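Long-range contacts in putative metal binding protein (Coccidioides immitis, PDB 3CVG), which probably binds a small ligand or metal ion in the cleft of a periplasmic-binding-protein-like fold, its natural ligand not established: residues S32-E37 and K266-F271; Y101-H106 and N235-L240; L22-G27 and F54-Y59. All coordinates share one frame; numbering follows the deposited sequence.

Interaction 1. Residues S32-E37 and K266-F271; sequences SGLVKE and KVIEGF
The start of helix 34-47 meets the end of helix 264-269 and the turn that follows it; the backbones come closest where the CA atoms of L34 and F271 lie 6.9 Å apart, with E37 facing V267 one turn further on. G33 occupies a double post: with positive phi (100°) it closes the short helix 28-32 in a Schellman motif, and it is at the same time the N-cap of helix 34-47. F271 carries the contact. Its CG stands anti to the backbone N (chi1 -174°), which sends the ring across to this helix junction. CA of L34 sits over one face of the ring as a CH-pi contact, 3.9 Å from the ring centroid and displaced toward the rim. The rim atom CZ reaches the backbone, 3.3 Å from L34 N, and the carbonyl S32 O lies in the ring plane at its edge, 3.3 Å from the same F271 CZ. The L34 side chain crosses the phenyl obliquely: its CD1 touches F271 CD2 at 3.5 Å and goes on to I268 CG1 at 4.3 Å, joining ring and helix in one apolar patch. E37 contributes through its aliphatic part, CG lying 3.8 Å from F271 CD1 and CB 3.8 Å from V267 CG1. S32 OG is only a distant neighbour of the ring, being held by hydrogen bonds to A29 O and Y279 OH. Beyond the pair, L278 of strand 276-281 also packs against F271, and F103 against L34 and I268. An aromatic from the turn after helix 264-269 thus packs on the first turn of helix 34-47, plain hydrophobic packing of two helices beside strand 100-111 in a periplasmic-binding-protein-like alpha/beta fold.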
loop_
_atom_site.group_PDB
_atom_site.type_symbol
_atom_site.label_atom_id
_atom_site.label_comp_id
_atom_site.label_asym_id
_atom_site.label_seq_id
_atom_site.Cartn_x
_atom_site.Cartn_y
_atom_site.Cartn_z
ATOM N N SER A 32 3.848 6.635 6.156
ATOM C CA SER A 32 4.899 7.148 5.282
ATOM C C SER A 32 5.111 8.643 5.474
ATOM O O SER A 32 6.097 9.199 4.993
ATOM C CB SER A 32 4.534 6.883 3.823
ATOM O OG SER A 32 3.367 7.604 3.469
ATOM N N GLY A 33 4.170 9.287 6.162
ATOM C CA GLY A 33 4.263 10.716 6.402
ATOM C C GLY A 33 3.405 11.567 5.477
ATOM O O GLY A 33 3.261 12.773 5.700
ATOM N N LEU A 34 2.823 10.960 4.444
ATOM C CA LEU A 34 1.997 11.723 3.505
ATOM C C LEU A 34 0.764 12.354 4.147
ATOM O O LEU A 34 0.427 13.497 3.847
ATOM C CB LEU A 34 1.543 10.851 2.328
ATOM C CG LEU A 34 0.717 11.601 1.274
ATOM C CD1 LEU A 34 1.630 12.530 0.496
ATOM C CD2 LEU A 34 0.036 10.629 0.324
ATOM N N VAL A 35 0.089 11.617 5.025
ATOM C CA VAL A 35 -1.108 12.149 5.672
ATOM C C VAL A 35 -0.802 13.435 6.437
ATOM O O VAL A 35 -1.666 14.299 6.572
ATOM C CB VAL A 35 -1.747 11.110 6.624
ATOM C CG1 VAL A 35 -2.894 11.746 7.408
ATOM C CG2 VAL A 35 -2.274 9.931 5.819
ATOM N N LYS A 36 0.430 13.563 6.924
ATOM C CA LYS A 36 0.841 14.761 7.648
ATOM C C LYS A 36 0.904 15.937 6.681
ATOM O O LYS A 36 0.303 16.988 6.922
ATOM C CB LYS A 36 2.217 14.563 8.288
ATOM C CG LYS A 36 2.717 15.784 9.064
ATOM C CD LYS A 36 3.937 15.453 9.918
ATOM C CE LYS A 36 4.342 16.638 10.783
ATOM N NZ LYS A 36 5.520 16.318 11.642
ATOM N N GLU A 37 1.644 15.751 5.590
ATOM C CA GLU A 37 1.792 16.784 4.568
ATOM C C GLU A 37 0.427 17.200 4.029
ATOM O O GLU A 37 0.126 18.387 3.911
ATOM C CB GLU A 37 2.651 16.270 3.407
ATOM C CG GLU A 37 4.137 16.557 3.524
ATOM C CD GLU A 37 4.435 18.040 3.610
ATOM O OE1 GLU A 37 4.249 18.624 4.701
ATOM O OE2 GLU A 37 4.845 18.624 2.583
ATOM N N LYS A 266 -0.759 18.323 -5.932
ATOM C CA LYS A 266 0.503 19.054 -5.930
ATOM C C LYS A 266 1.383 18.584 -4.770
ATOM O O LYS A 266 2.593 18.429 -4.931
ATOM C CB LYS A 266 0.247 20.559 -5.812
ATOM C CG LYS A 266 1.513 21.403 -5.798
ATOM C CD LYS A 266 1.196 22.894 -5.861
ATOM C CE LYS A 266 2.476 23.715 -5.949
ATOM N NZ LYS A 266 2.198 25.151 -6.246
ATOM N N VAL A 267 0.766 18.359 -3.610
ATOM C CA VAL A 267 1.485 17.905 -2.420
ATOM C C VAL A 267 2.018 16.487 -2.601
ATOM O O VAL A 267 3.103 16.159 -2.125
ATOM C CB VAL A 267 0.580 17.931 -1.169
ATOM C CG1 VAL A 267 1.336 17.380 0.035
ATOM C CG2 VAL A 267 0.117 19.354 -0.896
ATOM N N ILE A 268 1.246 15.648 -3.286
ATOM C CA ILE A 268 1.654 14.268 -3.537
ATOM C C ILE A 268 2.807 14.235 -4.530
ATOM O O ILE A 268 3.799 13.533 -4.327
ATOM C CB ILE A 268 0.492 13.438 -4.118
ATOM C CG1 ILE A 268 -0.591 13.255 -3.060
ATOM C CG2 ILE A 268 1.004 12.092 -4.615
ATOM C CD1 ILE A 268 -1.874 12.675 -3.595
ATOM N N GLU A 269 2.671 15.005 -5.606
ATOM C CA GLU A 269 3.696 15.061 -6.636
ATOM C C GLU A 269 5.044 15.507 -6.060
ATOM O O GLU A 269 6.097 15.188 -6.605
ATOM C CB GLU A 269 3.243 16.011 -7.750
ATOM C CG GLU A 269 4.034 15.907 -9.045
ATOM C CD GLU A 269 3.176 16.215 -10.259
ATOM O OE1 GLU A 269 2.591 17.319 -10.312
ATOM O OE2 GLU A 269 3.078 15.351 -11.158
ATOM N N GLY A 270 5.004 16.231 -4.948
ATOM C CA GLY A 270 6.234 16.708 -4.341
ATOM C C GLY A 270 6.652 16.004 -3.061
ATOM O O GLY A 270 7.674 16.355 -2.475
ATOM N N PHE A 271 5.875 15.017 -2.620
ATOM C CA PHE A 271 6.203 14.294 -1.392
ATOM C C PHE A 271 7.324 13.304 -1.657
ATOM O O PHE A 271 7.166 12.362 -2.438
ATOM C CB PHE A 271 4.981 13.557 -0.857
ATOM C CG PHE A 271 5.207 12.918 0.477
ATOM C CD1 PHE A 271 5.677 13.672 1.549
ATOM C CD2 PHE A 271 4.949 11.565 0.667
ATOM C CE1 PHE A 271 5.887 13.085 2.794
ATOM C CE2 PHE A 271 5.155 10.968 1.911
ATOM C CZ PHE A 271 5.627 11.730 2.974
#

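Interaction 2. Residues Y101-H106 and N235-L240; sequences YAFRDH and NPAHLL
An antiparallel strand pair with a classic beta bulge forms this contact, joining strands 100-111 and 234-241 of the periplasmic-binding-protein-like fold; segments 101-106 and 235-240 run at 156° to each other. The bulge lies where A102 and F103 both face A237: A237 O accepts A102 N at 2.9 Å, in the carbonyl plane, and F103 N only weakly. A237 N answers to F103 O, nearly along the C=O axis. Past the bulge the regular ladder resumes, and D105 and N235 exchange two backbone bonds as a hydrogen-bonded pair, each N-H lying above the plane of the carbonyl it meets. Y101 and H238, a non-hydrogen-bonded pair, form an offset stack with centroids 4.4 Å apart and planes at 28°; H238 CE1 sits over the centre of the tyrosine ring. The same tyrosine extends along the strand to P236, whose CB lies 3.2 Å from Y101 OH. On the face of F103 and A237, the phenyl is turned flat to the methyl: F103 CG takes the crowded position between N and C, placing the ring centroid 3.5 Å from A237 CB. D105 and N235 lie side by side on this face, both CG atoms anti to N. N235 ND2 donates to the anti lone pair of D105 OD2 at 3.0 Å, the acceptor lying only 3° out of the amide plane.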
loop_
_atom_site.group_PDB
_atom_site.type_symbol
_atom_site.label_atom_id
_atom_site.label_comp_id
_atom_site.label_asym_id
_atom_site.label_seq_id
_atom_site.Cartn_x
_atom_site.Cartn_y
_atom_site.Cartn_z
ATOM N N TYR A 101 -10.071 8.919 -6.492
ATOM C CA TYR A 101 -8.736 8.386 -6.761
ATOM C C TYR A 101 -7.758 9.405 -6.185
ATOM O O TYR A 101 -7.700 10.537 -6.656
ATOM C CB TYR A 101 -8.508 8.245 -8.273
ATOM C CG TYR A 101 -7.570 7.117 -8.675
ATOM C CD1 TYR A 101 -6.430 6.813 -7.917
ATOM C CD2 TYR A 101 -7.805 6.370 -9.831
ATOM C CE1 TYR A 101 -5.555 5.785 -8.305
ATOM C CE2 TYR A 101 -6.937 5.350 -10.226
ATOM C CZ TYR A 101 -5.814 5.063 -9.459
ATOM O OH TYR A 101 -4.964 4.040 -9.841
ATOM N N ALA A 102 -6.991 9.001 -5.176
ATOM C CA ALA A 102 -6.043 9.900 -4.505
ATOM C C ALA A 102 -4.609 9.869 -5.033
ATOM O O ALA A 102 -4.033 10.911 -5.353
ATOM C CB ALA A 102 -6.039 9.607 -3.008
ATOM N N PHE A 103 -4.020 8.680 -5.090
ATOM C CA PHE A 103 -2.661 8.546 -5.584
ATOM C C PHE A 103 -2.356 7.100 -5.950
ATOM O O PHE A 103 -3.173 6.207 -5.721
ATOM C CB PHE A 103 -1.654 9.085 -4.551
ATOM C CG PHE A 103 -1.660 8.354 -3.235
ATOM C CD1 PHE A 103 -0.904 7.197 -3.058
ATOM C CD2 PHE A 103 -2.411 8.833 -2.164
ATOM C CE1 PHE A 103 -0.897 6.531 -1.839
ATOM C CE2 PHE A 103 -2.411 8.172 -0.936
ATOM C CZ PHE A 103 -1.650 7.019 -0.777
ATOM N N ARG A 104 -1.186 6.882 -6.541
ATOM C CA ARG A 104 -0.783 5.544 -6.955
ATOM C C ARG A 104 0.520 5.104 -6.288
ATOM O O ARG A 104 1.567 5.744 -6.438
ATOM C CB ARG A 104 -0.649 5.490 -8.487
ATOM C CG ARG A 104 -2.004 5.526 -9.232
ATOM C CD ARG A 104 -1.860 5.672 -10.764
ATOM N NE ARG A 104 -1.402 7.009 -11.155
ATOM C CZ ARG A 104 -1.277 7.432 -12.414
ATOM N NH1 ARG A 104 -1.573 6.630 -13.431
ATOM N NH2 ARG A 104 -0.846 8.664 -12.661
ATOM N N ASP A 105 0.432 4.014 -5.531
ATOM C CA ASP A 105 1.587 3.447 -4.850
ATOM C C ASP A 105 2.025 2.261 -5.706
ATOM O O ASP A 105 1.326 1.883 -6.649
ATOM C CB ASP A 105 1.191 3.005 -3.437
ATOM C CG ASP A 105 2.353 2.396 -2.661
ATOM O OD1 ASP A 105 3.521 2.731 -2.954
ATOM O OD2 ASP A 105 2.090 1.593 -1.740
ATOM N N HIS A 106 3.175 1.671 -5.400
ATOM C CA HIS A 106 3.651 0.555 -6.205
ATOM C C HIS A 106 4.269 -0.567 -5.377
ATOM O O HIS A 106 5.007 -0.317 -4.426
ATOM C CB HIS A 106 4.672 1.050 -7.236
ATOM C CG HIS A 106 4.210 2.246 -8.015
ATOM N ND1 HIS A 106 4.338 3.536 -7.545
ATOM C CD2 HIS A 106 3.557 2.341 -9.201
ATOM C CE1 HIS A 106 3.785 4.373 -8.404
ATOM N NE2 HIS A 106 3.302 3.674 -9.416
ATOM N N ASN A 235 -0.620 -0.205 -6.885
ATOM C CA ASN A 235 -1.360 -0.141 -5.627
ATOM C C ASN A 235 -2.116 1.178 -5.518
ATOM O O ASN A 235 -1.667 2.123 -4.874
ATOM C CB ASN A 235 -0.407 -0.307 -4.436
ATOM C CG ASN A 235 -1.138 -0.370 -3.103
ATOM O OD1 ASN A 235 -2.248 -0.888 -3.019
ATOM N ND2 ASN A 235 -0.503 0.137 -2.049
ATOM N N PRO A 236 -3.289 1.253 -6.154
ATOM C CA PRO A 236 -4.104 2.470 -6.126
ATOM C C PRO A 236 -4.708 2.784 -4.766
ATOM O O PRO A 236 -5.140 1.891 -4.034
ATOM C CB PRO A 236 -5.166 2.193 -7.189
ATOM C CG PRO A 236 -5.359 0.707 -7.078
ATOM C CD PRO A 236 -3.930 0.203 -6.964
ATOM N N ALA A 237 -4.736 4.072 -4.442
ATOM C CA ALA A 237 -5.290 4.547 -3.186
ATOM C C ALA A 237 -6.470 5.453 -3.493
ATOM O O ALA A 237 -6.364 6.350 -4.331
ATOM C CB ALA A 237 -4.229 5.318 -2.399
ATOM N N HIS A 238 -7.598 5.195 -2.834
ATOM C CA HIS A 238 -8.808 5.985 -3.019
ATOM C C HIS A 238 -9.275 6.539 -1.677
ATOM O O HIS A 238 -9.002 5.955 -0.621
ATOM C CB HIS A 238 -9.948 5.136 -3.606
ATOM C CG HIS A 238 -9.833 4.879 -5.073
ATOM N ND1 HIS A 238 -8.961 3.949 -5.602
ATOM C CD2 HIS A 238 -10.488 5.422 -6.127
ATOM C CE1 HIS A 238 -9.088 3.931 -6.919
ATOM N NE2 HIS A 238 -10.007 4.816 -7.261
ATOM N N LEU A 239 -9.976 7.672 -1.721
ATOM C CA LEU A 239 -10.513 8.275 -0.508
ATOM C C LEU A 239 -12.000 7.956 -0.447
ATOM O O LEU A 239 -12.692 7.991 -1.467
ATOM C CB LEU A 239 -10.341 9.794 -0.516
ATOM C CG LEU A 239 -10.916 10.481 0.727
ATOM C CD1 LEU A 239 -9.991 10.240 1.903
ATOM C CD2 LEU A 239 -11.065 11.973 0.490
ATOM N N LEU A 240 -12.486 7.633 0.746
ATOM C CA LEU A 240 -13.897 7.328 0.932
ATOM C C LEU A 240 -14.505 8.353 1.875
ATOM O O LEU A 240 -13.947 8.634 2.933
ATOM C CB LEU A 240 -14.081 5.928 1.523
ATOM C CG LEU A 240 -13.705 4.720 0.654
ATOM C CD1 LEU A 240 -13.880 3.434 1.458
ATOM C CD2 LEU A 240 -14.577 4.693 -0.595
#

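Interaction 3. Residues L22-G27 and F54-Y59; sequences LRIGNG and FKVAWY
Strands 20-26 and 55-60 run parallel, their short segments 4.5 Å apart at 24°, with R23 paired to A57, I24 to W58 and G25 to Y59. Four backbone hydrogen bonds alternate between them: A57 N to L22 O, I24 N to A57 O, Y59 N to I24 O (2.7 Å) and N26 N to Y59 O. All but the third run nearly along the C=O axis, and CA-H...O contacts such as G25 CA to Y59 O fill the gaps between them. On the face of I24 and W58, V56 packs against two aliphatic neighbours. Its CG1, anti to N, touches I24 CD1 at 3.7 Å and L22 CG at 3.9 Å; L22 and V56 lie side by side pointing the same way, whereas I24 crosses V56 obliquely. F254 of helix 248-259 covers L22 and I24, and A39 and I43 of helix 34-47 cover V56, so both helices cover the same face of the strand pair, as in the alpha/beta core expected of a periplasmic-binding-protein-like domain. The chain leaves strand 20-26, passes through helices 28-32 and 34-47 and returns as the parallel neighbour strand. W58 CG, anti to N, brings the indole edge to the end of strand 20-26. Its NE1 donates to N26 O at 3.1 Å, nearly straight at the hydrogen and close to the indole plane, but 58° above the plane of the carbonyl. This bond grips the backbone just before G27, the N-cap residue of the helix that follows. On the opposite face R23 runs alongside Y59, its CB 4.1 Å from Y59 CE2 at the ring edge, the guanidinium and ring planes 82° apart. The guanidinium itself leads away from Y59 to a salt bridge with D76 and a hydrogen bond with G73 O.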
loop_
_atom_site.group_PDB
_atom_site.type_symbol
_atom_site.label_atom_id
_atom_site.label_comp_id
_atom_site.label_asym_id
_atom_site.label_seq_id
_atom_site.Cartn_x
_atom_site.Cartn_y
_atom_site.Cartn_z
ATOM N N LEU A 22 -11.712 16.885 11.260
ATOM C CA LEU A 22 -11.418 15.961 10.168
ATOM C C LEU A 22 -10.626 14.762 10.674
ATOM O O LEU A 22 -9.471 14.892 11.086
ATOM C CB LEU A 22 -10.634 16.669 9.051
ATOM C CG LEU A 22 -10.249 15.814 7.829
ATOM C CD1 LEU A 22 -11.494 15.188 7.225
ATOM C CD2 LEU A 22 -9.530 16.668 6.796
ATOM N N ARG A 23 -11.263 13.593 10.639
ATOM C CA ARG A 23 -10.641 12.351 11.084
ATOM C C ARG A 23 -10.448 11.437 9.876
ATOM O O ARG A 23 -11.405 11.131 9.159
ATOM C CB ARG A 23 -11.531 11.672 12.121
ATOM C CG ARG A 23 -11.793 12.513 13.363
ATOM C CD ARG A 23 -12.992 11.975 14.116
ATOM N NE ARG A 23 -14.198 12.078 13.301
ATOM C CZ ARG A 23 -15.310 11.381 13.511
ATOM N NH1 ARG A 23 -15.376 10.520 14.518
ATOM N NH2 ARG A 23 -16.354 11.538 12.707
ATOM N N ILE A 24 -9.210 11.000 9.663
ATOM C CA ILE A 24 -8.878 10.144 8.528
ATOM C C ILE A 24 -8.332 8.787 8.957
ATOM O O ILE A 24 -7.401 8.708 9.759
ATOM C CB ILE A 24 -7.804 10.801 7.629
ATOM C CG1 ILE A 24 -8.181 12.249 7.318
ATOM C CG2 ILE A 24 -7.666 10.022 6.333
ATOM C CD1 ILE A 24 -7.068 13.033 6.643
ATOM N N GLY A 25 -8.916 7.723 8.415
ATOM C CA GLY A 25 -8.453 6.386 8.726
ATOM C C GLY A 25 -7.612 5.894 7.563
ATOM O O GLY A 25 -8.045 5.938 6.411
ATOM N N ASN A 26 -6.400 5.437 7.849
ATOM C CA ASN A 26 -5.520 4.954 6.795
ATOM C C ASN A 26 -4.382 4.149 7.385
ATOM O O ASN A 26 -4.168 4.152 8.597
ATOM C CB ASN A 26 -4.950 6.130 5.994
ATOM C CG ASN A 26 -3.963 5.686 4.923
ATOM O OD1 ASN A 26 -4.301 4.897 4.035
ATOM N ND2 ASN A 26 -2.737 6.186 5.007
ATOM N N GLY A 27 -3.649 3.458 6.523
ATOM C CA GLY A 27 -2.535 2.664 6.995
ATOM C C GLY A 27 -1.189 3.166 6.513
ATOM O O GLY A 27 -0.506 3.915 7.214
ATOM N N PHE A 54 -8.193 24.625 12.547
ATOM C CA PHE A 54 -8.668 23.316 12.986
ATOM C C PHE A 54 -7.587 22.253 12.790
ATOM O O PHE A 54 -6.678 22.422 11.974
ATOM C CB PHE A 54 -9.929 22.936 12.205
ATOM C CG PHE A 54 -9.696 22.754 10.735
ATOM C CD1 PHE A 54 -9.300 21.519 10.230
ATOM C CD2 PHE A 54 -9.839 23.824 9.857
ATOM C CE1 PHE A 54 -9.052 21.350 8.874
ATOM C CE2 PHE A 54 -9.591 23.666 8.498
ATOM C CZ PHE A 54 -9.197 22.427 8.004
ATOM N N LYS A 55 -7.694 21.161 13.546
ATOM C CA LYS A 55 -6.736 20.062 13.470
ATOM C C LYS A 55 -7.295 18.896 12.661
ATOM O O LYS A 55 -8.502 18.803 12.433
ATOM C CB LYS A 55 -6.378 19.572 14.878
ATOM C CG LYS A 55 -5.562 20.559 15.690
ATOM C CD LYS A 55 -5.591 20.217 17.171
ATOM C CE LYS A 55 -4.851 21.272 17.980
ATOM N NZ LYS A 55 -5.056 21.106 19.447
ATOM N N VAL A 56 -6.402 18.010 12.235
ATOM C CA VAL A 56 -6.778 16.832 11.461
ATOM C C VAL A 56 -6.153 15.609 12.121
ATOM O O VAL A 56 -4.928 15.487 12.188
ATOM C CB VAL A 56 -6.267 16.929 10.007
ATOM C CG1 VAL A 56 -6.598 15.647 9.247
ATOM C CG2 VAL A 56 -6.890 18.135 9.316
ATOM N N ALA A 57 -6.997 14.707 12.610
ATOM C CA ALA A 57 -6.517 13.504 13.277
ATOM C C ALA A 57 -6.473 12.307 12.336
ATOM O O ALA A 57 -7.377 12.107 11.521
ATOM C CB ALA A 57 -7.400 13.187 14.485
ATOM N N TRP A 58 -5.406 11.520 12.460
ATOM C CA TRP A 58 -5.210 10.328 11.645
ATOM C C TRP A 58 -5.297 9.055 12.481
ATOM O O TRP A 58 -4.540 8.868 13.432
ATOM C CB TRP A 58 -3.847 10.377 10.932
ATOM C CG TRP A 58 -3.379 9.024 10.440
ATOM C CD1 TRP A 58 -4.110 8.111 9.731
ATOM C CD2 TRP A 58 -2.094 8.420 10.658
ATOM N NE1 TRP A 58 -3.365 6.980 9.501
ATOM C CE2 TRP A 58 -2.124 7.141 10.060
ATOM C CE3 TRP A 58 -0.922 8.835 11.304
ATOM C CZ2 TRP A 58 -1.027 6.270 10.089
ATOM C CZ3 TRP A 58 0.171 7.968 11.331
ATOM C CH2 TRP A 58 0.108 6.701 10.727
ATOM N N TYR A 59 -6.237 8.189 12.115
ATOM C CA TYR A 59 -6.434 6.906 12.785
ATOM C C TYR A 59 -5.784 5.814 11.940
ATOM O O TYR A 59 -6.079 5.681 10.750
ATOM C CB TYR A 59 -7.925 6.613 12.936
ATOM C CG TYR A 59 -8.575 7.365 14.067
ATOM C CD1 TYR A 59 -8.606 6.831 15.355
ATOM C CD2 TYR A 59 -9.144 8.618 13.857
ATOM C CE1 TYR A 59 -9.193 7.528 16.409
ATOM C CE2 TYR A 59 -9.730 9.323 14.902
ATOM C CZ TYR A 59 -9.753 8.774 16.173
ATOM O OH TYR A 59 -10.340 9.475 17.197
#

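Overall arrangement
Along the chain interaction 3 closes before interaction 2 opens; the segments of interactions 1 and 3 alternate, and interaction 2 falls between those of interaction 1. Interactions 1 and 2 lie about 13 Å apart between centres and touch through L34 and I268 against F103, so helices 34-47 and 264-269 both pack on the bulged strand. Interactions 1 and 3 are about 14 Å apart and meet through V35, which touches N26 and W58. Interactions 2 and 3 do not touch, their centres about 17 Å apart, but strand 77-80 pairs with both 20-26 and 234-241. The N235 side chain lies about 6 Å from the bound calcium ion, placing that end of interaction 2 near it.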